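Local coordinates for stage III sporulation protein AB (PDB 6BS9), which is needed for spore formation in Bacillus subtilis and probably acts as part of a specialised secretion system, at residues A[51-56]-A[65-70]; A[19-24]-A[106-111]; A[70-75]-A[87-92]. All coordinates share one frame; numbering follows the deposited sequence.

Contact 1: residues A[51-56]-A[65-70]; sequences SAFSDQ and KTAWEQ
Phe-53 reaches across to Trp-68 and meets it in a T-shaped (edge-to-face) stack. The two planes stand at 90° and the centroid of the Phe-53 ring lies 5.0 Å from that of the six-membered ring of Trp-68. CE3 of Trp-68 sits over the centre of the phenyl ring, with Phe-53 CG 3.7 Å from it. In Phe-53 CG is anti to the backbone N (chi1 -178°), which lets the phenyl extend over the neighbouring helix: its CE1 comes within 3.5 Å of Trp-68 N. Helix 46-58 and helix 64-75 form an antiparallel helical hairpin here, their local axes 8.7 Å apart at closest approach and their directions 141° from each other. The indole is fixed from its other end, because its NE1 donates to the carbonyl oxygen of Leu-89 on helix 83-95. Small Ala-67 lets the backbones close up: its CB touches Gln-56 CB at 3.6 Å and Phe-53 CE1 at 3.9 Å. From there the chain of Gln-56 bends beyond CB, and its NE2 is hydrogen-bonded to Asp-62 OD2 in the connection between the helices.

Contact 2: residues A[19-24]-A[106-111]; sequences SLEAEI and KHIKLA
Glu-21 lays the aliphatic part of its side chain against Ile-108, and the two side chains lie alongside one another, pointing opposite ways. Toward Glu-21 it is the CG2 methyl of Ile-108 that makes the contact: it lies 3.6 Å from Glu-21 CG and 3.7 Å from Glu-21 CB, with the carboxylate carbon CD still at 3.8 Å. The conformation of Glu-21 accounts for this run of contacts. Its chain leaves the helix with CG opposite the backbone N (chi1 -176°) and stays extended through chi2 (-171°), carrying the carboxylate past the CG2 methyl toward the backbone at Lys-109. There OE2 approaches Lys-109 N only to 4.0 Å, and receives a weak hydrogen bond from NE2 of Gln-105, just ahead of the segment. In Ile-108 the CG1 branch leads to CD1, which meets CD1 of Ile-24 at 4.3 Å, a loose methyl-to-methyl approach. The two branches of Ile-108 thus serve different partners, CG2 the glutamate and CD1 the isoleucine one turn further on. Its side chain also touches Phe-92 and Thr-95 of helix 83-95, so a third helix borders the junction. With local axes 10.7 Å apart and directions 175° from each other, helix 2-26 and helix 101-128 run nearly antiparallel, pairing the first and last helices of an all-helical bundle, chiefly through side chains in these segments.

Contact 3: residues A[70-75]-A[87-92]; sequences QSLKKV and EVLKQF
Leu-72 carries this contact, pushing both of its methyl groups against the backbone and CB of Leu-89 and the start of Lys-90. Immediately before it, Ser-71 faces a different helix: its OG is hydrogen-bonded to the carbonyl oxygen of Ala-67 one turn back, and its side chain touches Ala-52 and Phe-53 of helix 46-58. The adjoining residue then points across to helix 83-95. With chi1 of -178° Leu-72 swings CG away from its own N, and with chi2 at 63° both methyls touch Leu-89 CB, CD1 and CD2 of Leu-72 each at 3.9 Å. CD1 also approaches Leu-89 CD1 at 4.1 Å, while CD2 reaches the backbone, 3.7 Å from Lys-90 N and 3.9 Å from Leu-89 C. The leucine side chains cross at about a right angle. That of Leu-89 also packs on Leu-13 and Leu-17 of helix 2-26. Next in sequence, Lys-73 places its NZ 5.3 Å from Lys-90 NZ; some repulsion between these like charges may be expected, though both lysines lie at least partly at the surface, where solvent could screen it. Val-75 closes the segment at the end of helix 64-75, its side chain turned to Thr-48 of helix 46-58 and its carbonyl oxygen accepting a hydrogen bond from Thr-78 OG1. The closest CA atoms, of Leu-72 and Leu-89, are 7.7 Å apart, leaving the side chains to fill the gap. With Leu-13 and Leu-17 of helix 2-26 packing on Leu-89, this is plain hydrophobic core packing between helices 64-75 and 83-95, successive in the chain.

Overall arrangement
Contacts 1 and 3 lie side by side, their centres about 9 Å apart, because both use helix 64-75; they share Gln-70 and follow one another along the chain. That helix turns one flank to helix 46-58 and another to helix 83-95, and the bond from Trp-68 to Leu-89 joins the two contacts. Contact 2, between helices 2-26 and 101-128, encloses both in sequence, its centre about 16 Å from that of contact 1 and 15 Å from that of contact 3. It meets contact 1 through Leu-20 and Phe-53, and contact 3 through Ile-108 and Phe-92. Packing between neighbouring helices is thereby tied to a pairing of the terminal helices, and this fragment, most of SpoIIIAB, folds as one strandless helical unit of the Spore_III_AB family.

Contact 1: residues A[51-56]-A[65-70]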
ATOM      1  N   SER A  51      -1.421  -9.364   3.959  1.00 33.53           N
ATOM      2  CA  SER A  51      -1.062 -10.694   4.507  1.00 36.49           C
ATOM      3  C   SER A  51       0.166 -11.288   3.814  1.00 36.11           C
ATOM      4  O   SER A  51       1.028 -11.834   4.490  1.00 37.33           O
ATOM      5  CB  SER A  51      -2.267 -11.717   4.496  1.00 36.08           C
ATOM      6  OG  SER A  51      -2.814 -11.844   3.244  1.00 38.31           O
ATOM      7  N   ALA A  52       0.257 -11.140   2.499  1.00 34.69           N
ATOM      8  CA  ALA A  52       1.497 -11.524   1.800  1.00 35.53           C
ATOM      9  C   ALA A  52       2.738 -10.786   2.289  1.00 36.03           C
ATOM     10  O   ALA A  52       3.776 -11.407   2.443  1.00 38.19           O
ATOM     11  CB  ALA A  52       1.344 -11.302   0.333  1.00 33.88           C
ATOM     12  N   PHE A  53       2.614  -9.482   2.546  1.00 35.18           N
ATOM     13  CA  PHE A  53       3.714  -8.679   3.044  1.00 34.20           C
ATOM     14  C   PHE A  53       4.144  -9.182   4.423  1.00 35.21           C
ATOM     15  O   PHE A  53       5.335  -9.387   4.663  1.00 36.15           O
ATOM     16  CB  PHE A  53       3.265  -7.218   3.136  1.00 34.64           C
ATOM     17  CG  PHE A  53       4.330  -6.246   3.591  1.00 33.49           C
ATOM     18  CD1 PHE A  53       5.615  -6.303   3.115  1.00 34.58           C
ATOM     19  CD2 PHE A  53       4.026  -5.225   4.454  1.00 35.74           C
ATOM     20  CE1 PHE A  53       6.589  -5.351   3.484  1.00 35.77           C
ATOM     21  CE2 PHE A  53       4.990  -4.240   4.828  1.00 35.77           C
ATOM     22  CZ  PHE A  53       6.286  -4.316   4.351  1.00 35.55           C
ATOM     23  N   SER A  54       3.162  -9.450   5.273  1.00 36.66           N
ATOM     24  CA  SER A  54       3.406 -10.007   6.613  1.00 38.13           C
ATOM     25  C   SER A  54       4.126 -11.335   6.574  1.00 37.40           C
ATOM     26  O   SER A  54       5.131 -11.530   7.208  1.00 35.69           O
ATOM     27  CB  SER A  54       2.069 -10.181   7.346  1.00 39.94           C
ATOM     28  OG  SER A  54       2.263 -10.761   8.604  1.00 40.31           O
ATOM     29  N   ASP A  55       3.646 -12.258   5.750  1.00 38.28           N
ATOM     30  CA  ASP A  55       4.368 -13.508   5.557  1.00 39.43           C
ATOM     31  C   ASP A  55       5.829 -13.281   5.121  1.00 40.51           C
ATOM     32  O   ASP A  55       6.712 -13.952   5.569  1.00 40.84           O
ATOM     33  CB  ASP A  55       3.668 -14.364   4.476  1.00 40.75           C
ATOM     34  CG  ASP A  55       2.328 -14.860   4.910  1.00 42.04           C
ATOM     35  OD1 ASP A  55       2.039 -14.853   6.145  1.00 46.23           O
ATOM     36  OD2 ASP A  55       1.532 -15.253   4.011  1.00 45.90           O
ATOM     37  N   GLN A  56       6.053 -12.399   4.163  1.00 44.93           N
ATOM     38  CA  GLN A  56       7.379 -12.275   3.540  1.00 47.85           C
ATOM     39  C   GLN A  56       8.315 -11.736   4.558  1.00 46.42           C
ATOM     40  O   GLN A  56       9.419 -12.182   4.644  1.00 48.77           O
ATOM     41  CB  GLN A  56       7.363 -11.349   2.298  1.00 51.44           C
ATOM     42  CG  GLN A  56       7.099 -11.978   0.935  1.00 58.13           C
ATOM     43  CD  GLN A  56       7.808 -13.291   0.761  1.00 61.88           C
ATOM     44  OE1 GLN A  56       7.196 -14.347   0.883  1.00 66.23           O
ATOM     45  NE2 GLN A  56       9.098 -13.236   0.499  1.00 66.25           N
ATOM     46  N   LYS A  65      11.620  -3.485   2.014  1.00 39.33           N
ATOM     47  CA  LYS A  65      11.516  -3.068   0.635  1.00 39.78           C
ATOM     48  C   LYS A  65      11.361  -4.246  -0.285  1.00 40.31           C
ATOM     49  O   LYS A  65      10.512  -4.220  -1.179  1.00 41.78           O
ATOM     50  CB  LYS A  65      12.731  -2.232   0.268  1.00 43.80           C
ATOM     51  CG  LYS A  65      12.923  -1.891  -1.197  1.00 48.30           C
ATOM     52  CD  LYS A  65      14.327  -1.325  -1.393  1.00 53.64           C
ATOM     53  CE  LYS A  65      14.569  -0.854  -2.815  1.00 59.15           C
ATOM     54  NZ  LYS A  65      14.380  -1.968  -3.799  1.00 63.34           N
ATOM     55  N   THR A  66      12.194  -5.264  -0.110  1.00 41.71           N
ATOM     56  CA  THR A  66      12.154  -6.389  -1.002  1.00 41.82           C
ATOM     57  C   THR A  66      10.832  -7.146  -0.754  1.00 42.86           C
ATOM     58  O   THR A  66      10.153  -7.539  -1.715  1.00 42.73           O
ATOM     59  CB  THR A  66      13.377  -7.304  -0.764  1.00 44.44           C
ATOM     60  OG1 THR A  66      14.574  -6.587  -1.071  1.00 43.41           O
ATOM     61  CG2 THR A  66      13.326  -8.596  -1.591  1.00 42.48           C
ATOM     62  N   ALA A  67      10.475  -7.330   0.510  1.00 38.50           N
ATOM     63  CA  ALA A  67       9.223  -8.027   0.862  1.00 39.17           C
ATOM     64  C   ALA A  67       8.000  -7.347   0.300  1.00 38.46           C
ATOM     65  O   ALA A  67       7.077  -8.026  -0.208  1.00 40.12           O
ATOM     66  CB  ALA A  67       9.064  -8.149   2.365  1.00 38.59           C
ATOM     67  N   TRP A  68       8.013  -6.024   0.326  1.00 36.98           N
ATOM     68  CA  TRP A  68       6.939  -5.270  -0.280  1.00 36.10           C
ATOM     69  C   TRP A  68       6.820  -5.448  -1.816  1.00 37.95           C
ATOM     70  O   TRP A  68       5.721  -5.730  -2.341  1.00 33.28           O
ATOM     71  CB  TRP A  68       7.077  -3.803   0.033  1.00 32.77           C
ATOM     72  CG  TRP A  68       5.988  -3.058  -0.513  1.00 31.09           C
ATOM     73  CD1 TRP A  68       5.956  -2.370  -1.708  1.00 31.71           C
ATOM     74  CD2 TRP A  68       4.674  -2.936   0.035  1.00 31.59           C
ATOM     75  NE1 TRP A  68       4.721  -1.741  -1.877  1.00 30.30           N
ATOM     76  CE2 TRP A  68       3.917  -2.099  -0.839  1.00 31.26           C
ATOM     77  CE3 TRP A  68       4.043  -3.433   1.196  1.00 31.06           C
ATOM     78  CZ2 TRP A  68       2.584  -1.811  -0.593  1.00 30.88           C
ATOM     79  CZ3 TRP A  68       2.716  -3.099   1.451  1.00 27.51           C
ATOM     80  CH2 TRP A  68       2.025  -2.300   0.591  1.00 29.88           C
ATOM     81  N   GLU A  69       7.940  -5.309  -2.503  1.00 43.86           N
ATOM     82  CA  GLU A  69       7.981  -5.463  -3.962  1.00 49.45           C
ATOM     83  C   GLU A  69       7.474  -6.822  -4.386  1.00 47.26           C
ATOM     84  O   GLU A  69       6.652  -6.919  -5.293  1.00 49.83           O
ATOM     85  CB  GLU A  69       9.383  -5.271  -4.555  1.00 55.90           C
ATOM     86  CG  GLU A  69       9.494  -3.999  -5.352  1.00 68.69           C
ATOM     87  CD  GLU A  69      10.024  -2.820  -4.579  1.00 74.25           C
ATOM     88  OE1 GLU A  69      11.255  -2.858  -4.344  1.00 69.33           O
ATOM     89  OE2 GLU A  69       9.225  -1.872  -4.302  1.00 74.90           O
ATOM     90  N   GLN A  70       7.945  -7.858  -3.710  1.00 44.51           N
ATOM     91  CA  GLN A  70       7.528  -9.232  -3.991  1.00 45.02           C
ATOM     92  C   GLN A  70       6.022  -9.411  -3.757  1.00 40.77           C
ATOM     93  O   GLN A  70       5.341  -9.989  -4.562  1.00 42.64           O
ATOM     94  CB  GLN A  70       8.354 -10.204  -3.140  1.00 51.82           C
ATOM     95  CG  GLN A  70       8.869 -11.429  -3.877  1.00 64.36           C
ATOM     96  CD  GLN A  70       9.816 -12.302  -3.037  1.00 74.01           C
ATOM     97  OE1 GLN A  70       9.547 -13.500  -2.815  1.00 78.98           O
ATOM     98  NE2 GLN A  70      10.939 -11.709  -2.560  1.00 74.39           N
TER

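Contact 2: residues A[19-24]-A[106-111]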
ATOM      1  N   SER A  19      -1.820   3.633   8.341  1.00 32.58           N
ATOM      2  CA  SER A  19      -1.547   2.845   9.573  1.00 32.05           C
ATOM      3  C   SER A  19      -0.176   2.284   9.625  1.00 30.54           C
ATOM      4  O   SER A  19       0.489   2.339  10.638  1.00 30.47           O
ATOM      5  CB  SER A  19      -2.572   1.775   9.701  1.00 31.52           C
ATOM      6  OG  SER A  19      -3.837   2.399   9.881  1.00 32.59           O
ATOM      7  N   LEU A  20       0.329   1.874   8.483  1.00 31.88           N
ATOM      8  CA  LEU A  20       1.699   1.399   8.482  1.00 34.41           C
ATOM      9  C   LEU A  20       2.699   2.521   8.684  1.00 36.36           C
ATOM     10  O   LEU A  20       3.697   2.308   9.377  1.00 39.28           O
ATOM     11  CB  LEU A  20       2.075   0.701   7.194  1.00 37.29           C
ATOM     12  CG  LEU A  20       1.466  -0.641   6.880  1.00 37.40           C
ATOM     13  CD1 LEU A  20       2.075  -1.218   5.631  1.00 38.52           C
ATOM     14  CD2 LEU A  20       1.531  -1.653   8.019  1.00 38.55           C
ATOM     15  N   GLU A  21       2.477   3.677   8.042  1.00 36.78           N
ATOM     16  CA  GLU A  21       3.315   4.851   8.295  1.00 38.03           C
ATOM     17  C   GLU A  21       3.445   5.114   9.770  1.00 36.75           C
ATOM     18  O   GLU A  21       4.546   5.330  10.282  1.00 41.25           O
ATOM     19  CB  GLU A  21       2.728   6.127   7.634  1.00 41.72           C
ATOM     20  CG  GLU A  21       3.623   7.367   7.789  1.00 45.51           C
ATOM     21  CD  GLU A  21       2.982   8.705   7.345  1.00 50.57           C
ATOM     22  OE1 GLU A  21       1.719   8.717   7.146  1.00 52.19           O
ATOM     23  OE2 GLU A  21       3.777   9.701   7.041  1.00 48.61           O
ATOM     24  N   ALA A  22       2.340   5.105  10.486  1.00 36.05           N
ATOM     25  CA  ALA A  22       2.418   5.369  11.934  1.00 35.64           C
ATOM     26  C   ALA A  22       3.275   4.349  12.661  1.00 37.92           C
ATOM     27  O   ALA A  22       4.056   4.690  13.554  1.00 37.89           O
ATOM     28  CB  ALA A  22       1.024   5.449  12.522  1.00 35.12           C
ATOM     29  N   GLU A  23       3.139   3.085  12.295  1.00 40.70           N
ATOM     30  CA  GLU A  23       3.881   2.016  13.026  1.00 44.79           C
ATOM     31  C   GLU A  23       5.357   2.050  12.718  1.00 42.87           C
ATOM     32  O   GLU A  23       6.189   1.834  13.588  1.00 44.38           O
ATOM     33  CB  GLU A  23       3.358   0.632  12.667  1.00 45.80           C
ATOM     34  CG  GLU A  23       1.897   0.399  13.046  1.00 51.20           C
ATOM     35  CD  GLU A  23       1.662   0.240  14.556  1.00 50.77           C
ATOM     36  OE1 GLU A  23       0.511   0.312  15.018  1.00 56.76           O
ATOM     37  OE2 GLU A  23       2.604   0.147  15.338  1.00 55.46           O
ATOM     38  N   ILE A  24       5.682   2.353  11.475  1.00 39.98           N
ATOM     39  CA  ILE A  24       7.073   2.553  11.105  1.00 39.34           C
ATOM     40  C   ILE A  24       7.651   3.712  11.914  1.00 40.40           C
ATOM     41  O   ILE A  24       8.698   3.585  12.505  1.00 43.78           O
ATOM     42  CB  ILE A  24       7.168   2.832   9.598  1.00 38.48           C
ATOM     43  CG1 ILE A  24       6.823   1.558   8.860  1.00 37.53           C
ATOM     44  CG2 ILE A  24       8.571   3.309   9.218  1.00 40.77           C
ATOM     45  CD1 ILE A  24       6.481   1.741   7.406  1.00 36.23           C
ATOM     46  N   LYS A 106       8.757  11.709   4.846  1.00 38.45           N
ATOM     47  CA  LYS A 106       8.238  12.586   3.825  1.00 36.13           C
ATOM     48  C   LYS A 106       7.958  11.821   2.548  1.00 33.64           C
ATOM     49  O   LYS A 106       6.964  12.122   1.878  1.00 30.87           O
ATOM     50  CB  LYS A 106       9.156  13.825   3.608  1.00 38.02           C
ATOM     51  CG  LYS A 106       9.328  14.649   4.867  1.00 38.70           C
ATOM     52  CD  LYS A 106       7.972  15.189   5.381  1.00 39.68           C
ATOM     53  CE  LYS A 106       8.140  15.987   6.672  1.00 42.32           C
ATOM     54  NZ  LYS A 106       6.817  16.474   7.131  1.00 45.29           N
ATOM     55  N   HIS A 107       8.769  10.811   2.232  1.00 33.39           N
ATOM     56  CA  HIS A 107       8.474  10.005   1.029  1.00 35.08           C
ATOM     57  C   HIS A 107       7.246   9.093   1.229  1.00 34.31           C
ATOM     58  O   HIS A 107       6.491   8.864   0.276  1.00 32.06           O
ATOM     59  CB  HIS A 107       9.718   9.251   0.520  1.00 36.32           C
ATOM     60  CG  HIS A 107      10.669  10.115  -0.250  1.00 37.88           C
ATOM     61  ND1 HIS A 107      10.584  10.270  -1.617  1.00 42.34           N
ATOM     62  CD2 HIS A 107      11.609  10.989   0.154  1.00 38.91           C
ATOM     63  CE1 HIS A 107      11.460  11.174  -2.032  1.00 41.27           C
ATOM     64  NE2 HIS A 107      12.106  11.617  -0.973  1.00 41.00           N
ATOM     65  N   ILE A 108       6.993   8.660   2.466  1.00 33.80           N
ATOM     66  CA  ILE A 108       5.750   7.932   2.755  1.00 33.80           C
ATOM     67  C   ILE A 108       4.571   8.834   2.611  1.00 32.50           C
ATOM     68  O   ILE A 108       3.567   8.465   1.965  1.00 31.16           O
ATOM     69  CB  ILE A 108       5.712   7.292   4.136  1.00 35.18           C
ATOM     70  CG1 ILE A 108       6.803   6.224   4.219  1.00 37.27           C
ATOM     71  CG2 ILE A 108       4.331   6.678   4.373  1.00 32.90           C
ATOM     72  CD1 ILE A 108       6.992   5.539   5.567  1.00 36.41           C
ATOM     73  N   LYS A 109       4.692  10.054   3.137  1.00 32.66           N
ATOM     74  CA  LYS A 109       3.607  11.042   2.960  1.00 31.61           C
ATOM     75  C   LYS A 109       3.330  11.298   1.482  1.00 32.13           C
ATOM     76  O   LYS A 109       2.168  11.412   1.076  1.00 33.71           O
ATOM     77  CB  LYS A 109       3.962  12.318   3.689  1.00 33.38           C
ATOM     78  CG  LYS A 109       2.847  13.339   3.702  1.00 32.73           C
ATOM     79  CD  LYS A 109       3.305  14.612   4.340  1.00 35.20           C
ATOM     80  CE  LYS A 109       2.169  15.646   4.520  1.00 36.21           C
ATOM     81  NZ  LYS A 109       2.655  16.905   5.171  1.00 35.39           N
ATOM     82  N   LEU A 110       4.384  11.377   0.663  1.00 32.35           N
ATOM     83  CA  LEU A 110       4.219  11.586  -0.810  1.00 33.63           C
ATOM     84  C   LEU A 110       3.445  10.477  -1.488  1.00 31.79           C
ATOM     85  O   LEU A 110       2.560  10.759  -2.284  1.00 31.71           O
ATOM     86  CB  LEU A 110       5.579  11.688  -1.503  1.00 34.02           C
ATOM     87  CG  LEU A 110       5.641  11.873  -3.017  1.00 34.68           C
ATOM     88  CD1 LEU A 110       4.855  13.069  -3.486  1.00 34.09           C
ATOM     89  CD2 LEU A 110       7.084  12.027  -3.492  1.00 34.85           C
ATOM     90  N   ALA A 111       3.769   9.220  -1.131  1.00 30.60           N
ATOM     91  CA  ALA A 111       2.989   8.099  -1.565  1.00 30.61           C
ATOM     92  C   ALA A 111       1.520   8.234  -1.217  1.00 30.10           C
ATOM     93  O   ALA A 111       0.656   8.071  -2.076  1.00 33.90           O
ATOM     94  CB  ALA A 111       3.531   6.822  -0.964  1.00 32.49           C
TER

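Contact 3: residues A[70-75]-A[87-92]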
ATOM      1  N   GLN A  70       7.945  -7.858  -3.710  1.00 44.51           N
ATOM      2  CA  GLN A  70       7.528  -9.232  -3.991  1.00 45.02           C
ATOM      3  C   GLN A  70       6.022  -9.411  -3.757  1.00 40.77           C
ATOM      4  O   GLN A  70       5.341  -9.989  -4.562  1.00 42.64           O
ATOM      5  CB  GLN A  70       8.354 -10.204  -3.140  1.00 51.82           C
ATOM      6  CG  GLN A  70       8.869 -11.429  -3.877  1.00 64.36           C
ATOM      7  CD  GLN A  70       9.816 -12.302  -3.037  1.00 74.01           C
ATOM      8  OE1 GLN A  70       9.547 -13.500  -2.815  1.00 78.98           O
ATOM      9  NE2 GLN A  70      10.939 -11.709  -2.560  1.00 74.39           N
ATOM     10  N   SER A  71       5.495  -8.866  -2.665  1.00 37.36           N
ATOM     11  CA  SER A  71       4.089  -9.018  -2.380  1.00 38.06           C
ATOM     12  C   SER A  71       3.239  -8.272  -3.361  1.00 36.70           C
ATOM     13  O   SER A  71       2.213  -8.747  -3.837  1.00 36.49           O
ATOM     14  CB  SER A  71       3.775  -8.543  -0.955  1.00 37.05           C
ATOM     15  OG  SER A  71       4.679  -9.083  -0.015  1.00 34.91           O
ATOM     16  N   LEU A  72       3.709  -7.115  -3.709  1.00 39.14           N
ATOM     17  CA  LEU A  72       3.030  -6.335  -4.712  1.00 42.93           C
ATOM     18  C   LEU A  72       2.860  -7.052  -6.081  1.00 42.67           C
ATOM     19  O   LEU A  72       1.772  -7.015  -6.689  1.00 39.29           O
ATOM     20  CB  LEU A  72       3.761  -4.990  -4.852  1.00 43.02           C
ATOM     21  CG  LEU A  72       3.197  -3.972  -5.827  1.00 45.35           C
ATOM     22  CD1 LEU A  72       1.793  -3.549  -5.390  1.00 43.34           C
ATOM     23  CD2 LEU A  72       4.162  -2.781  -5.899  1.00 46.58           C
ATOM     24  N   LYS A  73       3.937  -7.636  -6.584  1.00 48.62           N
ATOM     25  CA  LYS A  73       3.918  -8.360  -7.881  1.00 51.72           C
ATOM     26  C   LYS A  73       3.029  -9.575  -7.820  1.00 51.84           C
ATOM     27  O   LYS A  73       2.293  -9.903  -8.754  1.00 50.71           O
ATOM     28  CB  LYS A  73       5.337  -8.770  -8.312  1.00 57.84           C
ATOM     29  CG  LYS A  73       6.238  -7.571  -8.688  1.00 65.20           C
ATOM     30  CD  LYS A  73       7.476  -7.946  -9.512  1.00 71.66           C
ATOM     31  CE  LYS A  73       8.840  -7.950  -8.795  1.00 75.13           C
ATOM     32  NZ  LYS A  73       9.780  -6.855  -9.200  1.00 72.31           N
ATOM     33  N   LYS A  74       3.117 -10.256  -6.698  1.00 52.35           N
ATOM     34  CA  LYS A  74       2.336 -11.449  -6.479  1.00 50.30           C
ATOM     35  C   LYS A  74       0.845 -11.117  -6.540  1.00 48.68           C
ATOM     36  O   LYS A  74       0.075 -11.889  -7.096  1.00 53.76           O
ATOM     37  CB  LYS A  74       2.785 -12.048  -5.131  1.00 54.88           C
ATOM     38  CG  LYS A  74       2.326 -13.441  -4.741  1.00 62.11           C
ATOM     39  CD  LYS A  74       2.558 -13.649  -3.212  1.00 67.21           C
ATOM     40  CE  LYS A  74       1.760 -14.857  -2.623  1.00 70.93           C
ATOM     41  NZ  LYS A  74       1.765 -16.143  -3.404  1.00 71.21           N
ATOM     42  N   VAL A  75       0.397  -9.998  -5.966  1.00 43.46           N
ATOM     43  CA  VAL A  75      -1.051  -9.756  -5.882  1.00 42.38           C
ATOM     44  C   VAL A  75      -1.559  -8.882  -6.996  1.00 41.02           C
ATOM     45  O   VAL A  75      -2.776  -8.786  -7.200  1.00 40.15           O
ATOM     46  CB  VAL A  75      -1.509  -9.176  -4.506  1.00 42.91           C
ATOM     47  CG1 VAL A  75      -1.001 -10.028  -3.335  1.00 42.24           C
ATOM     48  CG2 VAL A  75      -1.088  -7.719  -4.350  1.00 43.41           C
ATOM     49  N   GLU A  87       3.079   2.099  -9.801  1.00 39.42           N
ATOM     50  CA  GLU A  87       4.304   2.859  -9.645  1.00 40.33           C
ATOM     51  C   GLU A  87       4.337   3.557  -8.280  1.00 38.12           C
ATOM     52  O   GLU A  87       5.350   3.574  -7.624  1.00 38.73           O
ATOM     53  CB  GLU A  87       4.485   3.877 -10.806  1.00 43.08           C
ATOM     54  CG  GLU A  87       4.852   3.232 -12.168  1.00 46.68           C
ATOM     55  CD  GLU A  87       6.148   2.417 -12.152  1.00 48.60           C
ATOM     56  OE1 GLU A  87       7.148   2.850 -11.458  1.00 46.88           O
ATOM     57  OE2 GLU A  87       6.165   1.325 -12.812  1.00 54.39           O
ATOM     58  N   VAL A  88       3.210   4.099  -7.861  1.00 36.22           N
ATOM     59  CA  VAL A  88       3.143   4.667  -6.561  1.00 36.42           C
ATOM     60  C   VAL A  88       3.417   3.632  -5.492  1.00 35.28           C
ATOM     61  O   VAL A  88       4.209   3.882  -4.575  1.00 33.88           O
ATOM     62  CB  VAL A  88       1.794   5.383  -6.312  1.00 36.79           C
ATOM     63  CG1 VAL A  88       1.669   5.809  -4.856  1.00 36.50           C
ATOM     64  CG2 VAL A  88       1.673   6.604  -7.228  1.00 36.67           C
ATOM     65  N   LEU A  89       2.787   2.460  -5.594  1.00 36.82           N
ATOM     66  CA  LEU A  89       3.023   1.403  -4.619  1.00 36.81           C
ATOM     67  C   LEU A  89       4.465   0.877  -4.621  1.00 39.87           C
ATOM     68  O   LEU A  89       5.021   0.575  -3.568  1.00 45.21           O
ATOM     69  CB  LEU A  89       1.991   0.308  -4.794  1.00 37.47           C
ATOM     70  CG  LEU A  89       0.566   0.772  -4.445  1.00 37.39           C
ATOM     71  CD1 LEU A  89      -0.462  -0.198  -4.898  1.00 36.24           C
ATOM     72  CD2 LEU A  89       0.387   1.034  -2.935  1.00 37.60           C
ATOM     73  N   LYS A  90       5.079   0.826  -5.785  1.00 42.16           N
ATOM     74  CA  LYS A  90       6.493   0.486  -5.911  1.00 47.51           C
ATOM     75  C   LYS A  90       7.351   1.526  -5.240  1.00 42.89           C
ATOM     76  O   LYS A  90       8.263   1.169  -4.509  1.00 40.48           O
ATOM     77  CB  LYS A  90       6.881   0.341  -7.395  1.00 53.21           C
ATOM     78  CG  LYS A  90       8.282  -0.222  -7.634  1.00 64.19           C
ATOM     79  CD  LYS A  90       8.609  -0.371  -9.128  1.00 70.93           C
ATOM     80  CE  LYS A  90       9.934  -1.123  -9.359  1.00 75.70           C
ATOM     81  NZ  LYS A  90      10.019  -1.809 -10.696  1.00 75.96           N
ATOM     82  N   GLN A  91       7.083   2.809  -5.488  1.00 43.12           N
ATOM     83  CA  GLN A  91       7.817   3.908  -4.788  1.00 44.33           C
ATOM     84  C   GLN A  91       7.645   3.836  -3.268  1.00 38.66           C
ATOM     85  O   GLN A  91       8.587   4.097  -2.530  1.00 38.32           O
ATOM     86  CB  GLN A  91       7.704   5.373  -5.368  1.00 49.02           C
ATOM     87  CG  GLN A  91       6.445   5.920  -6.028  1.00 53.82           C
ATOM     88  CD  GLN A  91       6.346   7.486  -5.966  0.50 50.22           C
ATOM     89  OE1 GLN A  91       5.304   8.029  -5.639  0.50 45.90           O
ATOM     90  NE2 GLN A  91       7.440   8.180  -6.260  0.50 50.49           N
ATOM     91  N   PHE A  92       6.481   3.408  -2.800  1.00 36.50           N
ATOM     92  CA  PHE A  92       6.320   3.161  -1.375  1.00 36.30           C
ATOM     93  C   PHE A  92       7.297   2.069  -0.869  1.00 38.42           C
ATOM     94  O   PHE A  92       7.915   2.228   0.172  1.00 38.62           O
ATOM     95  CB  PHE A  92       4.859   2.843  -0.992  1.00 32.92           C
ATOM     96  CG  PHE A  92       4.677   2.441   0.445  1.00 29.52           C
ATOM     97  CD1 PHE A  92       4.664   3.364   1.421  1.00 29.26           C
ATOM     98  CD2 PHE A  92       4.537   1.122   0.809  1.00 28.18           C
ATOM     99  CE1 PHE A  92       4.473   3.003   2.769  1.00 29.16           C
ATOM    100  CE2 PHE A  92       4.409   0.753   2.122  1.00 28.46           C
ATOM    101  CZ  PHE A  92       4.370   1.693   3.118  1.00 27.81           C
TER